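Local coordinates for glutaredoxin-like protein NrdH (Escherichia coli, PDB 1H75) that probably carries electrons to the NrdEF ribonucleotide reductase system, as a redox-active disulfide protein of the glutaredoxin family, at residues R2-R8 against F28-D34; A20-F26 against I69-P74; G47-L51 against S60-F64. All blocks are in the same frame, centred on the assembly; numbering follows the deposited sequence.

Interaction 1 (R2-R8 against F28-D34); sequences RITIYTR and FEMINVD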
loop_
_atom_site.group_PDB
_atom_site.type_symbol
_atom_site.label_atom_id
_atom_site.label_comp_id
_atom_site.label_asym_id
_atom_site.label_seq_id
_atom_site.Cartn_x
_atom_site.Cartn_y
_atom_site.Cartn_z
ATOM N N ARG A 2 -7.120 5.911 -7.604
ATOM C CA ARG A 2 -6.052 6.261 -6.682
ATOM C C ARG A 2 -5.520 5.034 -5.935
ATOM O O ARG A 2 -6.298 4.230 -5.433
ATOM C CB ARG A 2 -6.577 7.275 -5.664
ATOM C CG ARG A 2 -5.563 7.702 -4.621
ATOM C CD ARG A 2 -6.259 8.245 -3.371
ATOM N NE ARG A 2 -7.139 9.375 -3.654
ATOM C CZ ARG A 2 -6.725 10.543 -4.133
ATOM N NH1 ARG A 2 -5.433 10.736 -4.390
ATOM N NH2 ARG A 2 -7.594 11.525 -4.341
ATOM N N ILE A 3 -4.197 4.900 -5.886
ATOM C CA ILE A 3 -3.540 3.804 -5.164
ATOM C C ILE A 3 -2.725 4.476 -4.062
ATOM O O ILE A 3 -1.892 5.343 -4.342
ATOM C CB ILE A 3 -2.556 3.021 -6.064
ATOM C CG1 ILE A 3 -3.313 2.408 -7.241
ATOM C CG2 ILE A 3 -1.842 1.937 -5.255
ATOM C CD1 ILE A 3 -2.399 1.794 -8.288
ATOM N N THR A 4 -2.999 4.130 -2.811
ATOM C CA THR A 4 -2.244 4.705 -1.707
ATOM C C THR A 4 -1.515 3.583 -0.985
ATOM O O THR A 4 -2.113 2.541 -0.696
ATOM C CB THR A 4 -3.167 5.398 -0.693
ATOM O OG1 THR A 4 -3.925 6.413 -1.355
ATOM C CG2 THR A 4 -2.359 6.008 0.438
ATOM N N ILE A 5 -0.228 3.786 -0.717
ATOM C CA ILE A 5 0.543 2.777 0.005
ATOM C C ILE A 5 0.884 3.384 1.358
ATOM O O ILE A 5 1.560 4.415 1.405
ATOM C CB ILE A 5 1.894 2.422 -0.697
ATOM C CG1 ILE A 5 1.649 1.938 -2.132
ATOM C CG2 ILE A 5 2.636 1.363 0.120
ATOM C CD1 ILE A 5 2.938 1.601 -2.923
ATOM N N TYR A 6 0.398 2.769 2.438
ATOM C CA TYR A 6 0.711 3.242 3.798
ATOM C C TYR A 6 1.993 2.511 4.144
ATOM O O TYR A 6 2.044 1.271 4.161
ATOM C CB TYR A 6 -0.430 2.914 4.763
ATOM C CG TYR A 6 -1.658 3.755 4.430
ATOM C CD1 TYR A 6 -2.640 3.286 3.552
ATOM C CD2 TYR A 6 -1.789 5.056 4.939
ATOM C CE1 TYR A 6 -3.727 4.097 3.186
ATOM C CE2 TYR A 6 -2.860 5.864 4.580
ATOM C CZ TYR A 6 -3.823 5.381 3.706
ATOM O OH TYR A 6 -4.862 6.206 3.351
ATOM N N THR A 7 3.021 3.284 4.487
ATOM C CA THR A 7 4.333 2.704 4.671
ATOM C C THR A 7 5.139 3.123 5.906
ATOM O O THR A 7 4.704 3.957 6.693
ATOM C CB THR A 7 5.139 3.045 3.389
ATOM O OG1 THR A 7 6.355 2.301 3.348
ATOM C CG2 THR A 7 5.437 4.560 3.344
ATOM N N ARG A 8 6.322 2.531 6.038
ATOM C CA ARG A 8 7.248 2.796 7.142
ATOM C C ARG A 8 8.677 2.621 6.614
ATOM O O ARG A 8 8.909 1.805 5.725
ATOM C CB ARG A 8 6.972 1.802 8.287
ATOM C CG ARG A 8 8.107 1.606 9.269
ATOM C CD ARG A 8 7.637 0.821 10.467
ATOM N NE ARG A 8 6.621 1.533 11.237
ATOM C CZ ARG A 8 5.793 0.938 12.092
ATOM N NH1 ARG A 8 5.860 -0.376 12.279
ATOM N NH2 ARG A 8 4.907 1.651 12.767
ATOM N N PHE A 28 1.076 6.031 -7.763
ATOM C CA PHE A 28 0.569 5.852 -6.408
ATOM C C PHE A 28 1.101 6.936 -5.498
ATOM O O PHE A 28 2.061 7.632 -5.835
ATOM C CB PHE A 28 0.980 4.483 -5.852
ATOM C CG PHE A 28 2.455 4.236 -5.899
ATOM C CD1 PHE A 28 3.275 4.635 -4.850
ATOM C CD2 PHE A 28 3.036 3.656 -7.018
ATOM C CE1 PHE A 28 4.653 4.460 -4.918
ATOM C CE2 PHE A 28 4.417 3.477 -7.102
ATOM C CZ PHE A 28 5.228 3.879 -6.054
ATOM N N GLU A 29 0.451 7.085 -4.350
ATOM C CA GLU A 29 0.865 8.047 -3.349
ATOM C C GLU A 29 1.307 7.236 -2.145
ATOM O O GLU A 29 0.846 6.108 -1.932
ATOM C CB GLU A 29 -0.289 8.986 -2.965
ATOM C CG GLU A 29 -1.567 8.302 -2.500
ATOM C CD GLU A 29 -2.627 9.296 -2.032
ATOM O OE1 GLU A 29 -2.496 10.500 -2.347
ATOM O OE2 GLU A 29 -3.599 8.873 -1.364
ATOM N N MET A 30 2.236 7.786 -1.377
ATOM C CA MET A 30 2.702 7.086 -0.201
ATOM C C MET A 30 2.422 7.936 1.012
ATOM O O MET A 30 2.477 9.165 0.942
ATOM C CB MET A 30 4.195 6.807 -0.298
ATOM C CG MET A 30 4.563 5.905 -1.451
ATOM S SD MET A 30 6.316 5.603 -1.449
ATOM C CE MET A 30 6.361 3.933 -0.813
ATOM N N ILE A 31 2.086 7.275 2.111
ATOM C CA ILE A 31 1.824 7.968 3.363
ATOM C C ILE A 31 2.555 7.209 4.439
ATOM O O ILE A 31 2.241 6.049 4.715
ATOM C CB ILE A 31 0.343 7.999 3.696
ATOM C CG1 ILE A 31 -0.382 8.862 2.666
ATOM C CG2 ILE A 31 0.142 8.497 5.157
ATOM C CD1 ILE A 31 -1.866 8.966 2.878
ATOM N N ASN A 32 3.536 7.865 5.052
ATOM C CA ASN A 32 4.329 7.265 6.114
ATOM C C ASN A 32 3.504 7.271 7.404
ATOM O O ASN A 32 3.216 8.341 7.936
ATOM C CB ASN A 32 5.599 8.095 6.325
ATOM C CG ASN A 32 6.560 7.445 7.286
ATOM O OD1 ASN A 32 7.700 7.142 6.918
ATOM N ND2 ASN A 32 6.118 7.216 8.522
ATOM N N VAL A 33 3.139 6.089 7.904
ATOM C CA VAL A 33 2.304 5.978 9.098
ATOM C C VAL A 33 2.955 6.439 10.402
ATOM O O VAL A 33 2.258 6.689 11.396
ATOM C CB VAL A 33 1.760 4.525 9.283
ATOM C CG1 VAL A 33 0.926 4.134 8.060
ATOM C CG2 VAL A 33 2.893 3.545 9.486
ATOM N N ASP A 34 4.276 6.555 10.408
ATOM C CA ASP A 34 4.969 7.032 11.606
ATOM C C ASP A 34 4.916 8.569 11.644
ATOM O O ASP A 34 4.842 9.166 12.726
ATOM C CB ASP A 34 6.413 6.509 11.611
ATOM C CG ASP A 34 6.478 5.010 11.869
ATOM O OD1 ASP A 34 7.392 4.361 11.341
ATOM O OD2 ASP A 34 5.619 4.481 12.600
#
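T4 to T7 pair with E29 to N32 as neighbouring parallel strands, the two arms of the beta-alpha-beta crossover that opens the thioredoxin fold. Helix 12-23, which carries the redox-active C14, makes the connection. The strand axes run 4.6 Å apart with their directions 24° apart, and strand 29-32 is the outermost one on this side of the sheet. The backbone ladder passes from one strand to the other: E29 N gives to I3 O, I5 N to E29 O, I31 N to I5 O, T7 N to I31 O, and V33 N to T7 O. Beyond the regular strand 29-32, that last bond keeps the chain in step.

Side chains alternate between two layers. On the face covered by helix 12-23, I5 lays its CD1 methyl over the F28 ring, 4.0 Å from the centroid, a CH-pi contact; M21 of that helix touches the same phenylalanine. On the other face, I31 lies alongside the Y6 ring and points the same way, with CD1 3.7 Å from Y6 CE2, while V33 CG1 comes to the ring's edge. Helix 37-45 closes this layer through A39 and L43.

Charged groups finish both ends. R2 NH1 stands 3.6 Å from E29 OE1, a loose salt bridge; T4 OG1 to E29 OE2 (2.5 Å) is doubtfully short. At the far end, R8 grips D34 side-on, guanidinium and carboxylate nearly coplanar at 6°. The R8 chain bends at its third torsion (chi3 -64°), presenting NE to D34 OD1 at 2.9 Å and NH2 to the syn lone pair of D34 OD2, also at 2.9 Å.

Interaction 2 (A20-F26 against I69-P74); sequences AMENRGF and INRLHP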
loop_
_atom_site.group_PDB
_atom_site.type_symbol
_atom_site.label_atom_id
_atom_site.label_comp_id
_atom_site.label_asym_id
_atom_site.label_seq_id
_atom_site.Cartn_x
_atom_site.Cartn_y
_atom_site.Cartn_z
ATOM N N ALA A 20 7.506 -2.975 -6.938
ATOM C CA ALA A 20 6.619 -3.775 -7.783
ATOM C C ALA A 20 5.669 -2.870 -8.554
ATOM O O ALA A 20 5.389 -3.103 -9.748
ATOM C CB ALA A 20 5.829 -4.760 -6.932
ATOM N N MET A 21 5.155 -1.847 -7.882
ATOM C CA MET A 21 4.244 -0.928 -8.558
ATOM C C MET A 21 4.989 -0.121 -9.628
ATOM O O MET A 21 4.470 0.107 -10.723
ATOM C CB MET A 21 3.589 -0.013 -7.538
ATOM C CG MET A 21 2.685 -0.808 -6.609
ATOM S SD MET A 21 1.376 0.216 -5.945
ATOM C CE MET A 21 0.582 -0.933 -4.775
ATOM N N GLU A 22 6.205 0.310 -9.312
ATOM C CA GLU A 22 6.991 1.068 -10.272
ATOM C C GLU A 22 7.340 0.199 -11.476
ATOM O O GLU A 22 7.366 0.682 -12.615
ATOM C CB GLU A 22 8.267 1.602 -9.599
ATOM C CG GLU A 22 7.944 2.625 -8.493
ATOM C CD GLU A 22 9.147 3.029 -7.648
ATOM O OE1 GLU A 22 9.061 4.098 -7.007
ATOM O OE2 GLU A 22 10.156 2.294 -7.603
ATOM N N ASN A 23 7.587 -1.085 -11.229
ATOM C CA ASN A 23 7.939 -2.002 -12.301
ATOM C C ASN A 23 6.778 -2.164 -13.285
ATOM O O ASN A 23 6.995 -2.505 -14.446
ATOM C CB ASN A 23 8.325 -3.379 -11.752
ATOM C CG ASN A 23 9.708 -3.404 -11.133
ATOM O OD1 ASN A 23 10.476 -2.454 -11.277
ATOM N ND2 ASN A 23 10.037 -4.501 -10.453
ATOM N N ARG A 24 5.560 -1.894 -12.824
ATOM C CA ARG A 24 4.359 -2.024 -13.663
ATOM C C ARG A 24 3.806 -0.703 -14.170
ATOM O O ARG A 24 2.713 -0.648 -14.754
ATOM C CB ARG A 24 3.276 -2.763 -12.885
ATOM C CG ARG A 24 3.665 -4.189 -12.496
ATOM C CD ARG A 24 2.752 -4.692 -11.385
ATOM N NE ARG A 24 2.905 -6.125 -11.129
ATOM C CZ ARG A 24 3.966 -6.680 -10.557
ATOM N NH1 ARG A 24 4.991 -5.928 -10.172
ATOM N NH2 ARG A 24 3.998 -7.997 -10.368
ATOM N N GLY A 25 4.554 0.367 -13.930
ATOM C CA GLY A 25 4.134 1.684 -14.375
ATOM C C GLY A 25 2.893 2.241 -13.694
ATOM O O GLY A 25 2.136 3.005 -14.301
ATOM N N PHE A 26 2.673 1.873 -12.432
ATOM C CA PHE A 26 1.516 2.380 -11.691
ATOM C C PHE A 26 1.808 3.715 -10.992
ATOM O O PHE A 26 2.925 3.968 -10.554
ATOM C CB PHE A 26 1.073 1.404 -10.584
ATOM C CG PHE A 26 0.641 0.043 -11.071
ATOM C CD1 PHE A 26 0.503 -1.003 -10.164
ATOM C CD2 PHE A 26 0.360 -0.193 -12.409
ATOM C CE1 PHE A 26 0.091 -2.260 -10.578
ATOM C CE2 PHE A 26 -0.055 -1.459 -12.836
ATOM C CZ PHE A 26 -0.189 -2.488 -11.927
ATOM N N ILE A 69 -1.237 -6.844 -6.167
ATOM C CA ILE A 69 -0.704 -5.727 -6.934
ATOM C C ILE A 69 -1.090 -5.927 -8.387
ATOM O O ILE A 69 -1.408 -4.971 -9.085
ATOM C CB ILE A 69 0.832 -5.632 -6.788
ATOM C CG1 ILE A 69 1.171 -5.210 -5.352
ATOM C CG2 ILE A 69 1.390 -4.610 -7.776
ATOM C CD1 ILE A 69 2.647 -5.338 -4.974
ATOM N N ASN A 70 -1.086 -7.182 -8.824
ATOM C CA ASN A 70 -1.450 -7.490 -10.192
ATOM C C ASN A 70 -2.906 -7.188 -10.483
ATOM O O ASN A 70 -3.284 -7.076 -11.648
ATOM C CB ASN A 70 -1.119 -8.947 -10.525
ATOM C CG ASN A 70 0.340 -9.133 -10.849
ATOM O OD1 ASN A 70 1.047 -8.164 -11.155
ATOM N ND2 ASN A 70 0.808 -10.371 -10.798
ATOM N N ARG A 71 -3.723 -7.036 -9.439
ATOM C CA ARG A 71 -5.127 -6.698 -9.669
ATOM C C ARG A 71 -5.313 -5.207 -9.962
ATOM O O ARG A 71 -6.427 -4.767 -10.237
ATOM C CB ARG A 71 -5.986 -7.117 -8.473
ATOM C CG ARG A 71 -6.022 -8.634 -8.309
ATOM C CD ARG A 71 -7.036 -9.065 -7.260
ATOM N NE ARG A 71 -8.357 -8.541 -7.586
ATOM C CZ ARG A 71 -9.401 -8.559 -6.766
ATOM N NH1 ARG A 71 -9.290 -9.079 -5.554
ATOM N NH2 ARG A 71 -10.557 -8.033 -7.164
ATOM N N LEU A 72 -4.223 -4.447 -9.913
ATOM C CA LEU A 72 -4.262 -3.010 -10.177
ATOM C C LEU A 72 -3.982 -2.625 -11.641
ATOM O O LEU A 72 -3.956 -1.439 -11.965
ATOM C CB LEU A 72 -3.244 -2.289 -9.282
ATOM C CG LEU A 72 -3.444 -2.537 -7.780
ATOM C CD1 LEU A 72 -2.407 -1.739 -7.000
ATOM C CD2 LEU A 72 -4.859 -2.153 -7.364
ATOM N N HIS A 73 -3.764 -3.606 -12.516
ATOM C CA HIS A 73 -3.488 -3.287 -13.918
ATOM C C HIS A 73 -4.682 -2.547 -14.484
ATOM O O HIS A 73 -5.832 -2.877 -14.207
ATOM C CB HIS A 73 -3.150 -4.546 -14.733
ATOM C CG HIS A 73 -1.734 -5.004 -14.555
ATOM N ND1 HIS A 73 -0.655 -4.225 -14.910
ATOM C CD2 HIS A 73 -1.220 -6.141 -14.023
ATOM C CE1 HIS A 73 0.463 -4.857 -14.599
ATOM N NE2 HIS A 73 0.146 -6.021 -14.062
ATOM N N PRO A 74 -4.420 -1.530 -15.299
ATOM C CA PRO A 74 -5.532 -0.759 -15.857
ATOM C C PRO A 74 -6.461 -1.457 -16.842
ATOM O O PRO A 74 -6.050 -2.291 -17.639
ATOM C CB PRO A 74 -4.835 0.466 -16.460
ATOM C CG PRO A 74 -3.515 -0.083 -16.915
ATOM C CD PRO A 74 -3.113 -1.026 -15.764
#
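A Schellman motif ends helix 12-23, and R24 and F26, which flank its positive-phi glycine G25, pack against the 3-10 segment 70-72 and its neighbours after helix 66-69. Inside the motif F26 N bonds to M21 O and G25 N to E22 O, turning the chain so that F26 faces I69, L72 and H73. L72 O lies over the rim of one face of the F26 ring and R24 CB over that of the opposite face. The ring's leading edge goes to the H73 ring: F26 CZ lies 3.5 Å from H73 ND1, an offset edge-to-face pair with planes at 75°. F26 CE1 touches L72 CB at 3.6 Å.

On the helix side, A20 CB meets I69 CD1 and the extended M21 chain carries its CE to L72 CD1, joining this patch to the core between helix 12-23 and the sheet, where M21 touches I3 and I5.

R24 supplies the polar link. Extended from CG to NE, it lies with a guanidinium face over I69 CG2. Its NH1 bonds back to A20 O within its own segment, from above that carbonyl's plane, while R24 NE crosses to N70 OD1 at 2.8 Å, nearly in line with the amide C=O.

Interaction 3 (G47-L51 against S60-F64); sequences GFRQL and SWSGF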
loop_
_atom_site.group_PDB
_atom_site.type_symbol
_atom_site.label_atom_id
_atom_site.label_comp_id
_atom_site.label_asym_id
_atom_site.label_seq_id
_atom_site.Cartn_x
_atom_site.Cartn_y
_atom_site.Cartn_z
ATOM N N GLY A 47 -8.433 -2.948 11.349
ATOM C CA GLY A 47 -7.887 -4.264 11.630
ATOM C C GLY A 47 -6.539 -4.668 11.074
ATOM O O GLY A 47 -6.107 -5.796 11.288
ATOM N N PHE A 48 -5.856 -3.766 10.384
ATOM C CA PHE A 48 -4.571 -4.120 9.825
ATOM C C PHE A 48 -3.552 -4.301 10.934
ATOM O O PHE A 48 -3.569 -3.570 11.942
ATOM C CB PHE A 48 -4.125 -3.030 8.862
ATOM C CG PHE A 48 -4.977 -2.954 7.647
ATOM C CD1 PHE A 48 -5.886 -1.909 7.473
ATOM C CD2 PHE A 48 -4.883 -3.945 6.676
ATOM C CE1 PHE A 48 -6.682 -1.860 6.345
ATOM C CE2 PHE A 48 -5.677 -3.901 5.557
ATOM C CZ PHE A 48 -6.574 -2.861 5.385
ATOM N N ARG A 49 -2.660 -5.267 10.742
ATOM C CA ARG A 49 -1.645 -5.575 11.758
ATOM C C ARG A 49 -0.219 -5.617 11.212
ATOM O O ARG A 49 0.731 -5.918 11.937
ATOM C CB ARG A 49 -1.977 -6.916 12.431
ATOM C CG ARG A 49 -3.412 -7.015 12.929
ATOM C CD ARG A 49 -3.584 -7.839 14.217
ATOM N NE ARG A 49 -2.854 -9.107 14.248
ATOM C CZ ARG A 49 -2.897 -9.952 15.277
ATOM N NH1 ARG A 49 -3.633 -9.661 16.342
ATOM N NH2 ARG A 49 -2.207 -11.087 15.254
ATOM N N GLN A 50 -0.057 -5.317 9.928
ATOM C CA GLN A 50 1.272 -5.327 9.334
ATOM C C GLN A 50 1.332 -4.302 8.222
ATOM O O GLN A 50 0.296 -3.860 7.719
ATOM C CB GLN A 50 1.600 -6.707 8.766
ATOM C CG GLN A 50 0.714 -7.105 7.615
ATOM C CD GLN A 50 1.168 -8.391 6.919
ATOM O OE1 GLN A 50 0.491 -8.883 6.018
ATOM N NE2 GLN A 50 2.314 -8.933 7.333
ATOM N N LEU A 51 2.546 -3.919 7.848
ATOM C CA LEU A 51 2.739 -2.963 6.770
ATOM C C LEU A 51 3.424 -3.633 5.596
ATOM O O LEU A 51 4.060 -4.682 5.736
ATOM C CB LEU A 51 3.592 -1.786 7.235
ATOM C CG LEU A 51 2.972 -0.917 8.324
ATOM C CD1 LEU A 51 4.023 -0.000 8.925
ATOM C CD2 LEU A 51 1.845 -0.109 7.718
ATOM N N SER A 60 -8.098 -3.615 -0.485
ATOM C CA SER A 60 -7.327 -3.159 0.670
ATOM C C SER A 60 -6.638 -4.371 1.264
ATOM O O SER A 60 -7.303 -5.328 1.676
ATOM C CB SER A 60 -8.245 -2.516 1.713
ATOM O OG SER A 60 -9.114 -3.467 2.310
ATOM N N TRP A 61 -5.312 -4.339 1.307
ATOM C CA TRP A 61 -4.583 -5.475 1.824
ATOM C C TRP A 61 -3.321 -5.017 2.525
ATOM O O TRP A 61 -2.900 -3.863 2.388
ATOM C CB TRP A 61 -4.207 -6.434 0.692
ATOM C CG TRP A 61 -3.185 -5.921 -0.284
ATOM C CD1 TRP A 61 -1.832 -5.982 -0.169
ATOM C CD2 TRP A 61 -3.458 -5.288 -1.535
ATOM N NE1 TRP A 61 -1.228 -5.420 -1.275
ATOM C CE2 TRP A 61 -2.213 -4.987 -2.132
ATOM C CE3 TRP A 61 -4.640 -4.948 -2.214
ATOM C CZ2 TRP A 61 -2.109 -4.365 -3.382
ATOM C CZ3 TRP A 61 -4.539 -4.328 -3.464
ATOM C CH2 TRP A 61 -3.280 -4.042 -4.039
ATOM N N SER A 62 -2.712 -5.949 3.244
ATOM C CA SER A 62 -1.473 -5.649 3.969
ATOM C C SER A 62 -0.365 -6.627 3.599
ATOM O O SER A 62 -0.642 -7.711 3.106
ATOM C CB SER A 62 -1.716 -5.702 5.479
ATOM O OG SER A 62 -2.174 -6.978 5.917
ATOM N N GLY A 63 0.881 -6.231 3.859
ATOM C CA GLY A 63 2.030 -7.071 3.533
ATOM C C GLY A 63 2.355 -6.974 2.057
ATOM O O GLY A 63 1.654 -6.277 1.322
ATOM N N PHE A 64 3.433 -7.635 1.631
ATOM C CA PHE A 64 3.829 -7.648 0.223
ATOM C C PHE A 64 2.996 -8.728 -0.467
ATOM O O PHE A 64 3.135 -9.927 -0.186
ATOM C CB PHE A 64 5.316 -7.959 0.081
ATOM C CG PHE A 64 5.772 -8.092 -1.353
ATOM C CD1 PHE A 64 5.578 -7.050 -2.257
ATOM C CD2 PHE A 64 6.418 -9.250 -1.782
ATOM C CE1 PHE A 64 6.021 -7.154 -3.576
ATOM C CE2 PHE A 64 6.868 -9.365 -3.097
ATOM C CZ PHE A 64 6.668 -8.315 -3.994
#
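The loop from F48 to L51 and the chain from S60 to G63 run at 49° to each other and draw together at their far ends, where L51 and G63 bring their CA atoms to 5.3 Å. Both belong to the thioredoxin fold: strand 59-62 is the outermost strand on its side of the sheet, and the loop leads from helix 37-45 into strand 53-56. G63, just past the strand and with positive phi (79°), bonds through its backbone to P52, next to L51.

Strand alternation decides which side chains meet the loop. S60 and S62 point toward it, whereas W61 CB points away from the loop, and its indole touches I69 and L72. F48 and Q50 supply most of the loop's side of the contact. With CG anti to the carbonyl carbon (chi1 -68°), the F48 ring reaches across to the strand: CD2 lies 3.8 Å from S62 CB, CE2 4.0 Å from the carbonyl carbon of W61, and S60 OG sits at the ring's edge beside CZ. The ring also touches V53. Swapping this ring for an alanine is likely to leave a gap between the loop and S60 and S62.

L51 CB points away from the strand, and its side chain touches C14 of the redox pair. Q50 CG lies 3.5 Å from S62 CB, and the same carbon, S62 CB, also rests 3.5 Å from Q50 O.

Along the chain interaction 1 closes before interaction 3 opens, the segments of 1 and 2 alternate, and those of 3 lie wholly between the two of 2. Their centres are about 15 Å (1 and 2), 12 Å (1 and 3) and 18 Å (2 and 3) apart. Interactions 1 and 3 reach opposite edges of the four-stranded sheet; interaction 2 joins the end of helix 12-23 to the tail beyond helix 66-69. M21 and L72 meet I3 between 1 and 2, W61 meets I69 and L72 between 2 and 3, and L51 meets R8 and V33 between 1 and 3. The three tie both sheet edges, the helix starting at the redox disulfide and the C-terminal tail into one domain.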